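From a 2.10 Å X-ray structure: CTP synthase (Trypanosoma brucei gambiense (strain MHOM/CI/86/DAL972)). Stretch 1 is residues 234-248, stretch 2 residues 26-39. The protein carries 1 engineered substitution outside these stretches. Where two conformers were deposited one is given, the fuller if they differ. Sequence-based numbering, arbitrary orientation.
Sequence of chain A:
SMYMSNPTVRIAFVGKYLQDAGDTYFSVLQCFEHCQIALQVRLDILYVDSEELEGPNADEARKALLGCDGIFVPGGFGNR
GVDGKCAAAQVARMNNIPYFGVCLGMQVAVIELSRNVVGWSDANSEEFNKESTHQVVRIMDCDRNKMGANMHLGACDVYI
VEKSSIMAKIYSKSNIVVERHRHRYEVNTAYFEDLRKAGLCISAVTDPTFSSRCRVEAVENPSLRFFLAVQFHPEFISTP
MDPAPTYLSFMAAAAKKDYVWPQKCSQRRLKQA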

ATOM      1  N   PRO A 234      -2.837   7.606   3.654  1.00 11.09           N
ATOM      2  CA  PRO A 234      -4.241   8.014   3.843  1.00 11.23           C
ATOM      3  C   PRO A 234      -4.594   8.400   5.285  1.00 11.14           C
ATOM      4  O   PRO A 234      -5.500   9.197   5.488  1.00 11.40           O
ATOM      5  CB  PRO A 234      -5.043   6.785   3.394  1.00 11.14           C
ATOM      6  CG  PRO A 234      -4.074   5.874   2.716  1.00 11.18           C
ATOM      7  CD  PRO A 234      -2.721   6.190   3.277  1.00 11.14           C
ATOM      8  N   GLU A 235      -3.895   7.829   6.263  1.00 11.64           N
ATOM      9  CA  GLU A 235      -4.081   8.184   7.678  1.00 12.33           C
ATOM     10  C   GLU A 235      -3.871   9.661   8.017  1.00 13.11           C
ATOM     11  O   GLU A 235      -4.373  10.118   9.040  1.00 13.89           O
ATOM     12  CB  GLU A 235      -3.226   7.309   8.608  1.00 12.47           C
ATOM     13  CG  GLU A 235      -1.706   7.478   8.505  1.00 12.56           C
ATOM     14  CD  GLU A 235      -1.047   6.670   7.393  1.00 12.82           C
ATOM     15  OE1 GLU A 235      -1.752   6.124   6.505  1.00 12.77           O
ATOM     16  OE2 GLU A 235       0.201   6.587   7.401  1.00 13.12           O
ATOM     17  N   PHE A 236      -3.145  10.398   7.174  1.00 13.37           N
ATOM     18  CA  PHE A 236      -3.017  11.849   7.330  1.00 14.31           C
ATOM     19  C   PHE A 236      -4.330  12.624   7.098  1.00 14.90           C
ATOM     20  O   PHE A 236      -4.409  13.779   7.502  1.00 15.27           O
ATOM     21  CB  PHE A 236      -1.932  12.442   6.407  1.00 14.24           C
ATOM     22  CG  PHE A 236      -0.533  11.907   6.632  1.00 14.51           C
ATOM     23  CD1 PHE A 236      -0.176  11.179   7.772  1.00 14.88           C
ATOM     24  CD2 PHE A 236       0.451  12.163   5.682  1.00 14.67           C
ATOM     25  CE1 PHE A 236       1.120  10.707   7.935  1.00 14.71           C
ATOM     26  CE2 PHE A 236       1.746  11.693   5.846  1.00 14.58           C
ATOM     27  CZ  PHE A 236       2.078  10.963   6.971  1.00 14.50           C
ATOM     28  N   ILE A 237      -5.317  12.028   6.426  1.00 15.21           N
ATOM     29  CA  ILE A 237      -6.658  12.628   6.299  1.00 15.82           C
ATOM     30  C   ILE A 237      -7.718  11.610   6.704  1.00 15.85           C
ATOM     31  O   ILE A 237      -8.155  10.800   5.885  1.00 15.96           O
ATOM     32  CB  ILE A 237      -6.963  13.144   4.870  1.00 16.32           C
ATOM     33  CG1 ILE A 237      -5.899  14.144   4.395  1.00 16.53           C
ATOM     34  CG2 ILE A 237      -8.348  13.803   4.828  1.00 16.90           C
ATOM     35  CD1 ILE A 237      -5.870  14.316   2.888  1.00 16.54           C
ATOM     36  N   SER A 238      -8.119  11.650   7.976  1.00 15.67           N
ATOM     37  CA  SER A 238      -9.128  10.744   8.501  1.00 16.07           C
ATOM     38  C   SER A 238      -9.706  11.278   9.804  1.00 17.29           C
ATOM     39  O   SER A 238      -8.961  11.666  10.692  1.00 18.01           O
ATOM     40  CB  SER A 238      -8.524   9.366   8.750  1.00 15.74           C
ATOM     41  OG  SER A 238      -9.533   8.405   8.968  1.00 15.20           O
ATOM     42  N   THR A 239     -11.033  11.296   9.902  1.00 18.32           N
ATOM     43  CA  THR A 239     -11.732  11.656  11.128  1.00 19.53           C
ATOM     44  C   THR A 239     -12.754  10.552  11.429  1.00 20.56           C
ATOM     45  O   THR A 239     -13.048   9.739  10.554  1.00 20.53           O
ATOM     46  CB  THR A 239     -12.464  13.002  10.975  1.00 19.65           C
ATOM     47  OG1 THR A 239     -13.410  12.909   9.908  1.00 19.49           O
ATOM     48  CG2 THR A 239     -11.477  14.118  10.666  1.00 20.74           C
ATOM     49  N   PRO A 240     -13.298  10.519  12.658  1.00 21.63           N
ATOM     50  CA  PRO A 240     -14.355   9.553  12.997  1.00 22.96           C
ATOM     51  C   PRO A 240     -15.554   9.533  12.052  1.00 23.80           C
ATOM     52  O   PRO A 240     -16.073   8.458  11.762  1.00 24.09           O
ATOM     53  CB  PRO A 240     -14.786   9.998  14.394  1.00 22.11           C
ATOM     54  CG  PRO A 240     -13.517  10.493  14.995  1.00 22.30           C
ATOM     55  CD  PRO A 240     -12.775  11.178  13.868  1.00 22.38           C
ATOM     56  N   MET A 241     -15.977  10.703  11.577  1.00 26.32           N
ATOM     57  CA  MET A 241     -17.118  10.798  10.659  1.00 30.15           C
ATOM     58  C   MET A 241     -16.742  10.703   9.190  1.00 27.19           C
ATOM     59  O   MET A 241     -17.606  10.434   8.369  1.00 28.25           O
ATOM     60  CB  MET A 241     -17.923  12.087  10.908  1.00 35.85           C
ATOM     61  CG  MET A 241     -18.816  12.072  12.150  1.00 40.18           C
ATOM     62  SD  MET A 241     -20.038  10.735  12.188  0.50 45.04           S
ATOM     63  CE  MET A 241     -20.930  10.995  10.654  0.50 44.24           C
ATOM     64  N   ASP A 242     -15.471  10.918   8.862  1.00 24.59           N
ATOM     65  CA  ASP A 242     -14.992  10.849   7.487  1.00 23.17           C
ATOM     66  C   ASP A 242     -13.717   9.981   7.430  1.00 20.91           C
ATOM     67  O   ASP A 242     -12.606  10.501   7.253  1.00 18.70           O
ATOM     68  CB  ASP A 242     -14.755  12.277   6.970  1.00 24.11           C
ATOM     69  CG  ASP A 242     -14.472  12.334   5.486  1.00 24.80           C
ATOM     70  OD1 ASP A 242     -14.462  11.283   4.806  1.00 25.40           O
ATOM     71  OD2 ASP A 242     -14.236  13.454   4.994  1.00 25.88           O
ATOM     72  N   PRO A 243     -13.875   8.650   7.598  1.00 18.67           N
ATOM     73  CA  PRO A 243     -12.689   7.797   7.624  1.00 17.84           C
ATOM     74  C   PRO A 243     -12.053   7.665   6.239  1.00 16.69           C
ATOM     75  O   PRO A 243     -12.747   7.781   5.237  1.00 16.29           O
ATOM     76  CB  PRO A 243     -13.217   6.443   8.128  1.00 18.44           C
ATOM     77  CG  PRO A 243     -14.666   6.621   8.409  1.00 18.45           C
ATOM     78  CD  PRO A 243     -15.115   7.858   7.705  1.00 18.58           C
ATOM     79  N   ALA A 244     -10.737   7.465   6.197  1.00 15.90           N
ATOM     80  CA  ALA A 244     -10.021   7.285   4.939  1.00 14.95           C
ATOM     81  C   ALA A 244     -10.665   6.117   4.180  1.00 14.22           C
ATOM     82  O   ALA A 244     -10.733   5.014   4.723  1.00 13.79           O
ATOM     83  CB  ALA A 244      -8.543   7.003   5.192  1.00 14.92           C
ATOM     84  N   PRO A 245     -11.169   6.367   2.950  1.00 13.89           N
ATOM     85  CA  PRO A 245     -11.823   5.323   2.155  1.00 13.63           C
ATOM     86  C   PRO A 245     -10.959   4.088   1.883  1.00 12.35           C
ATOM     87  O   PRO A 245     -11.479   2.978   1.809  1.00 11.34           O
ATOM     88  CB  PRO A 245     -12.144   6.035   0.832  1.00 14.16           C
ATOM     89  CG  PRO A 245     -12.275   7.465   1.190  1.00 14.34           C
ATOM     90  CD  PRO A 245     -11.275   7.687   2.290  1.00 14.44           C
ATOM     91  N   THR A 246      -9.655   4.300   1.729  1.00 11.52           N
ATOM     92  CA  THR A 246      -8.716   3.207   1.494  1.00 11.19           C
ATOM     93  C   THR A 246      -8.729   2.247   2.675  1.00 10.84           C
ATOM     94  O   THR A 246      -9.004   1.061   2.500  1.00 11.20           O
ATOM     95  CB  THR A 246      -7.283   3.736   1.257  1.00 11.13           C
ATOM     96  OG1 THR A 246      -6.913   4.628   2.320  1.00 10.74           O
ATOM     97  CG2 THR A 246      -7.188   4.466  -0.062  1.00 10.95           C
ATOM     98  N   TYR A 247      -8.472   2.761   3.878  1.00 10.75           N
ATOM     99  CA  TYR A 247      -8.508   1.935   5.091  1.00 10.94           C
ATOM    100  C   TYR A 247      -9.899   1.315   5.292  1.00 11.15           C
ATOM    101  O   TYR A 247     -10.009   0.134   5.647  1.00 11.13           O
ATOM    102  CB  TYR A 247      -8.143   2.736   6.350  1.00 11.17           C
ATOM    103  CG  TYR A 247      -6.661   2.976   6.573  1.00 11.08           C
ATOM    104  CD1 TYR A 247      -5.926   2.180   7.452  1.00 11.15           C
ATOM    105  CD2 TYR A 247      -6.004   4.022   5.934  1.00 11.08           C
ATOM    106  CE1 TYR A 247      -4.568   2.404   7.662  1.00 11.58           C
ATOM    107  CE2 TYR A 247      -4.656   4.262   6.146  1.00 11.11           C
ATOM    108  CZ  TYR A 247      -3.938   3.454   7.007  1.00 11.27           C
ATOM    109  OH  TYR A 247      -2.599   3.702   7.221  1.00 11.34           O
ATOM    110  N   LEU A 248     -10.941   2.118   5.062  1.00 11.07           N
ATOM    111  CA  LEU A 248     -12.325   1.674   5.241  1.00 11.19           C
ATOM    112  C   LEU A 248     -12.674   0.488   4.343  1.00 10.80           C
ATOM    113  O   LEU A 248     -13.273  -0.473   4.812  1.00 10.62           O
ATOM    114  CB  LEU A 248     -13.299   2.834   5.001  1.00 11.83           C
ATOM    115  CG  LEU A 248     -14.788   2.681   5.372  1.00 12.41           C
ATOM    116  CD1 LEU A 248     -14.981   2.286   6.827  1.00 12.56           C
ATOM    117  CD2 LEU A 248     -15.520   3.992   5.088  1.00 12.80           C
TER
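Stretch 2 26-39: FSVLQCFEHCQIAL

Stretch 2 is helical throughout, from F26 to L39, with an unbroken i to i+4 ladder of backbone hydrogen bonds. End to end the two stretches run in broadly the same sense, but the register doubles back: CA of E235 lies 5.5 Å from CA of V28, CA of P240 4.6 Å from CA of H34, CA of Y247 6.9 Å from CA of F32, and CA of L248 5.3 Å from CA of C35. Stretch 1 begins as a 3-10 segment, loops from I237 to A244, and enters a helix at P245. Together the two bury 750 Å².

H34 covers the largest area, 97 Å². With chi1 at -57° (m), its ring edge meets S238, where ND1 of H34 and OG of S238 form a 2.8 Å hydrogen bond at 166°; either could donate. P240 covers a face of the same ring, its CD lying 3.9 Å from the H34 ring centroid and 30° off the normal.

Y247, at 89 Å², is a knob among V28, C31, F32 and C35. C31 SG lies over a face, 3.7 Å from the Y247 ring centroid, while the ring's edge points at the face of F32, with the Y247 and F32 ring centroids 5.3 Å apart and planes at 90°. Its hydroxyl is held within stretch 1, OH of Y247 donating to OE1 of E235 at 2.7 Å.

Farther along, CD1 of L248 packs 3.8 Å from CG of L39.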

ATOM      1  N   PHE A  26       0.824   5.747  15.609  1.00 23.27           N
ATOM      2  CA  PHE A  26      -0.265   6.489  16.251  1.00 22.46           C
ATOM      3  C   PHE A  26      -1.394   6.853  15.286  1.00 20.30           C
ATOM      4  O   PHE A  26      -2.553   6.526  15.534  1.00 19.54           O
ATOM      5  CB  PHE A  26       0.243   7.772  16.927  1.00 23.94           C
ATOM      6  CG  PHE A  26      -0.865   8.628  17.471  1.00 25.46           C
ATOM      7  CD1 PHE A  26      -1.571   8.223  18.604  1.00 26.14           C
ATOM      8  CD2 PHE A  26      -1.248   9.800  16.820  1.00 26.27           C
ATOM      9  CE1 PHE A  26      -2.624   8.988  19.095  1.00 27.08           C
ATOM     10  CE2 PHE A  26      -2.293  10.573  17.309  1.00 28.13           C
ATOM     11  CZ  PHE A  26      -2.982  10.169  18.451  1.00 27.93           C
ATOM     12  N   SER A  27      -1.052   7.542  14.204  1.00 18.85           N
ATOM     13  CA  SER A  27      -2.063   7.991  13.236  1.00 18.19           C
ATOM     14  C   SER A  27      -2.695   6.820  12.469  1.00 16.84           C
ATOM     15  O   SER A  27      -3.885   6.865  12.146  1.00 15.52           O
ATOM     16  CB  SER A  27      -1.473   9.003  12.266  1.00 18.74           C
ATOM     17  OG  SER A  27      -1.094  10.177  12.958  1.00 20.58           O
ATOM     18  N   VAL A  28      -1.903   5.783  12.187  1.00 15.55           N
ATOM     19  CA  VAL A  28      -2.416   4.585  11.512  1.00 15.14           C
ATOM     20  C   VAL A  28      -3.517   3.962  12.368  1.00 15.21           C
ATOM     21  O   VAL A  28      -4.612   3.721  11.876  1.00 14.86           O
ATOM     22  CB  VAL A  28      -1.300   3.552  11.204  1.00 14.65           C
ATOM     23  CG1 VAL A  28      -1.885   2.196  10.796  1.00 14.79           C
ATOM     24  CG2 VAL A  28      -0.368   4.072  10.119  1.00 14.19           C
ATOM     25  N   LEU A  29      -3.226   3.746  13.646  1.00 16.36           N
ATOM     26  CA  LEU A  29      -4.166   3.104  14.566  1.00 17.46           C
ATOM     27  C   LEU A  29      -5.415   3.950  14.797  1.00 17.72           C
ATOM     28  O   LEU A  29      -6.521   3.404  14.908  1.00 16.11           O
ATOM     29  CB  LEU A  29      -3.479   2.760  15.899  1.00 18.43           C
ATOM     30  CG  LEU A  29      -2.333   1.733  15.826  1.00 18.99           C
ATOM     31  CD1 LEU A  29      -1.706   1.509  17.199  1.00 19.84           C
ATOM     32  CD2 LEU A  29      -2.783   0.407  15.229  1.00 19.28           C
ATOM     33  N   GLN A  30      -5.242   5.274  14.841  1.00 17.97           N
ATOM     34  CA  GLN A  30      -6.374   6.205  14.850  1.00 19.49           C
ATOM     35  C   GLN A  30      -7.314   5.965  13.678  1.00 18.10           C
ATOM     36  O   GLN A  30      -8.520   5.863  13.859  1.00 17.73           O
ATOM     37  CB  GLN A  30      -5.906   7.663  14.792  1.00 22.19           C
ATOM     38  CG  GLN A  30      -5.589   8.278  16.138  1.00 25.15           C
ATOM     39  CD  GLN A  30      -5.521   9.787  16.057  1.00 27.98           C
ATOM     40  OE1 GLN A  30      -4.692  10.343  15.333  1.00 32.16           O
ATOM     41  NE2 GLN A  30      -6.410  10.462  16.783  1.00 30.37           N
ATOM     42  N   CYS A  31      -6.747   5.881  12.480  1.00 17.25           N
ATOM     43  CA  CYS A  31      -7.527   5.641  11.269  1.00 17.03           C
ATOM     44  C   CYS A  31      -8.254   4.299  11.350  1.00 17.20           C
ATOM     45  O   CYS A  31      -9.442   4.234  11.062  1.00 16.59           O
ATOM     46  CB  CYS A  31      -6.635   5.698  10.027  1.00 16.95           C
ATOM     47  SG  CYS A  31      -7.540   5.643   8.480  1.00 16.84           S
ATOM     48  N   PHE A  32      -7.555   3.243  11.770  1.00 17.54           N
ATOM     49  CA  PHE A  32      -8.198   1.933  11.989  1.00 18.27           C
ATOM     50  C   PHE A  32      -9.387   2.046  12.947  1.00 18.37           C
ATOM     51  O   PHE A  32     -10.420   1.422  12.740  1.00 17.35           O
ATOM     52  CB  PHE A  32      -7.204   0.892  12.529  1.00 18.58           C
ATOM     53  CG  PHE A  32      -6.435   0.166  11.463  1.00 18.98           C
ATOM     54  CD1 PHE A  32      -7.069  -0.759  10.648  1.00 19.79           C
ATOM     55  CD2 PHE A  32      -5.076   0.377  11.292  1.00 19.11           C
ATOM     56  CE1 PHE A  32      -6.374  -1.440   9.661  1.00 19.77           C
ATOM     57  CE2 PHE A  32      -4.371  -0.301  10.315  1.00 19.16           C
ATOM     58  CZ  PHE A  32      -5.015  -1.211   9.494  1.00 19.44           C
ATOM     59  N   GLU A  33      -9.226   2.854  13.990  1.00 19.24           N
ATOM     60  CA  GLU A  33     -10.285   3.090  14.962  1.00 20.25           C
ATOM     61  C   GLU A  33     -11.491   3.820  14.345  1.00 18.67           C
ATOM     62  O   GLU A  33     -12.627   3.469  14.646  1.00 17.61           O
ATOM     63  CB  GLU A  33      -9.726   3.854  16.175  1.00 22.08           C
ATOM     64  CG  GLU A  33     -10.655   3.907  17.372  1.00 24.39           C
ATOM     65  CD  GLU A  33      -9.942   4.338  18.643  1.00 26.09           C
ATOM     66  OE1 GLU A  33     -10.230   3.757  19.713  1.00 28.28           O
ATOM     67  OE2 GLU A  33      -9.077   5.240  18.566  1.00 27.81           O
ATOM     68  N   HIS A  34     -11.242   4.804  13.476  1.00 17.72           N
ATOM     69  CA  HIS A  34     -12.313   5.489  12.722  1.00 18.01           C
ATOM     70  C   HIS A  34     -13.132   4.503  11.880  1.00 18.10           C
ATOM     71  O   HIS A  34     -14.369   4.562  11.831  1.00 17.30           O
ATOM     72  CB  HIS A  34     -11.753   6.554  11.757  1.00 18.93           C
ATOM     73  CG  HIS A  34     -10.912   7.606  12.412  1.00 19.21           C
ATOM     74  ND1 HIS A  34      -9.949   8.321  11.727  1.00 19.14           N
ATOM     75  CD2 HIS A  34     -10.894   8.069  13.683  1.00 19.11           C
ATOM     76  CE1 HIS A  34      -9.365   9.167  12.556  1.00 19.38           C
ATOM     77  NE2 HIS A  34      -9.926   9.043  13.744  1.00 19.19           N
ATOM     78  N   CYS A  35     -12.417   3.616  11.200  1.00 16.68           N
ATOM     79  CA  CYS A  35     -13.027   2.585  10.371  1.00 17.38           C
ATOM     80  C   CYS A  35     -13.818   1.575  11.206  1.00 18.73           C
ATOM     81  O   CYS A  35     -14.938   1.193  10.840  1.00 18.04           O
ATOM     82  CB  CYS A  35     -11.944   1.869   9.560  1.00 16.30           C
ATOM     83  SG  CYS A  35     -11.111   2.971   8.396  1.00 15.69           S
ATOM     84  N   GLN A  36     -13.216   1.150  12.310  1.00 20.11           N
ATOM     85  CA  GLN A  36     -13.840   0.242  13.269  1.00 23.12           C
ATOM     86  C   GLN A  36     -15.234   0.732  13.663  1.00 24.53           C
ATOM     87  O   GLN A  36     -16.203  -0.039  13.652  1.00 23.18           O
ATOM     88  CB  GLN A  36     -12.960   0.131  14.516  1.00 25.02           C
ATOM     89  CG  GLN A  36     -13.276  -1.054  15.394  1.00 27.20           C
ATOM     90  CD  GLN A  36     -12.335  -1.204  16.572  1.00 29.08           C
ATOM     91  OE1 GLN A  36     -12.027  -2.325  16.973  1.00 32.82           O
ATOM     92  NE2 GLN A  36     -11.887  -0.084  17.143  1.00 29.27           N
ATOM     93  N   ILE A  37     -15.312   2.026  13.983  1.00 26.34           N
ATOM     94  CA  ILE A  37     -16.556   2.680  14.380  1.00 28.51           C
ATOM     95  C   ILE A  37     -17.547   2.705  13.217  1.00 28.66           C
ATOM     96  O   ILE A  37     -18.703   2.303  13.383  1.00 31.09           O
ATOM     97  CB  ILE A  37     -16.309   4.123  14.932  1.00 30.33           C
ATOM     98  CG1 ILE A  37     -16.028   4.102  16.446  1.00 31.10           C
ATOM     99  CG2 ILE A  37     -17.507   5.051  14.684  1.00 30.79           C
ATOM    100  CD1 ILE A  37     -14.705   3.497  16.877  1.00 31.05           C
ATOM    101  N   ALA A  38     -17.100   3.185  12.058  1.00 26.84           N
ATOM    102  CA  ALA A  38     -17.973   3.314  10.886  1.00 24.61           C
ATOM    103  C   ALA A  38     -18.546   1.974  10.387  1.00 23.40           C
ATOM    104  O   ALA A  38     -19.659   1.951   9.860  1.00 23.06           O
ATOM    105  CB  ALA A  38     -17.247   4.027   9.758  1.00 24.55           C
ATOM    106  N   LEU A  39     -17.789   0.882  10.546  1.00 21.73           N
ATOM    107  CA  LEU A  39     -18.227  -0.459  10.135  1.00 21.83           C
ATOM    108  C   LEU A  39     -18.937  -1.255  11.235  1.00 22.64           C
ATOM    109  O   LEU A  39     -19.658  -2.202  10.927  1.00 22.65           O
ATOM    110  CB  LEU A  39     -17.042  -1.287   9.606  1.00 21.25           C
ATOM    111  CG  LEU A  39     -16.516  -0.914   8.217  1.00 20.64           C
ATOM    112  CD1 LEU A  39     -15.201  -1.626   7.930  1.00 20.92           C
ATOM    113  CD2 LEU A  39     -17.544  -1.212   7.130  1.00 20.26           C
TER
HETATM  114  O   HOH W   1      -5.534   8.852  11.304  1.00 16.58           O
HETATM  115  O   HOH W   2      -6.375  10.993  12.877  1.00 30.29           O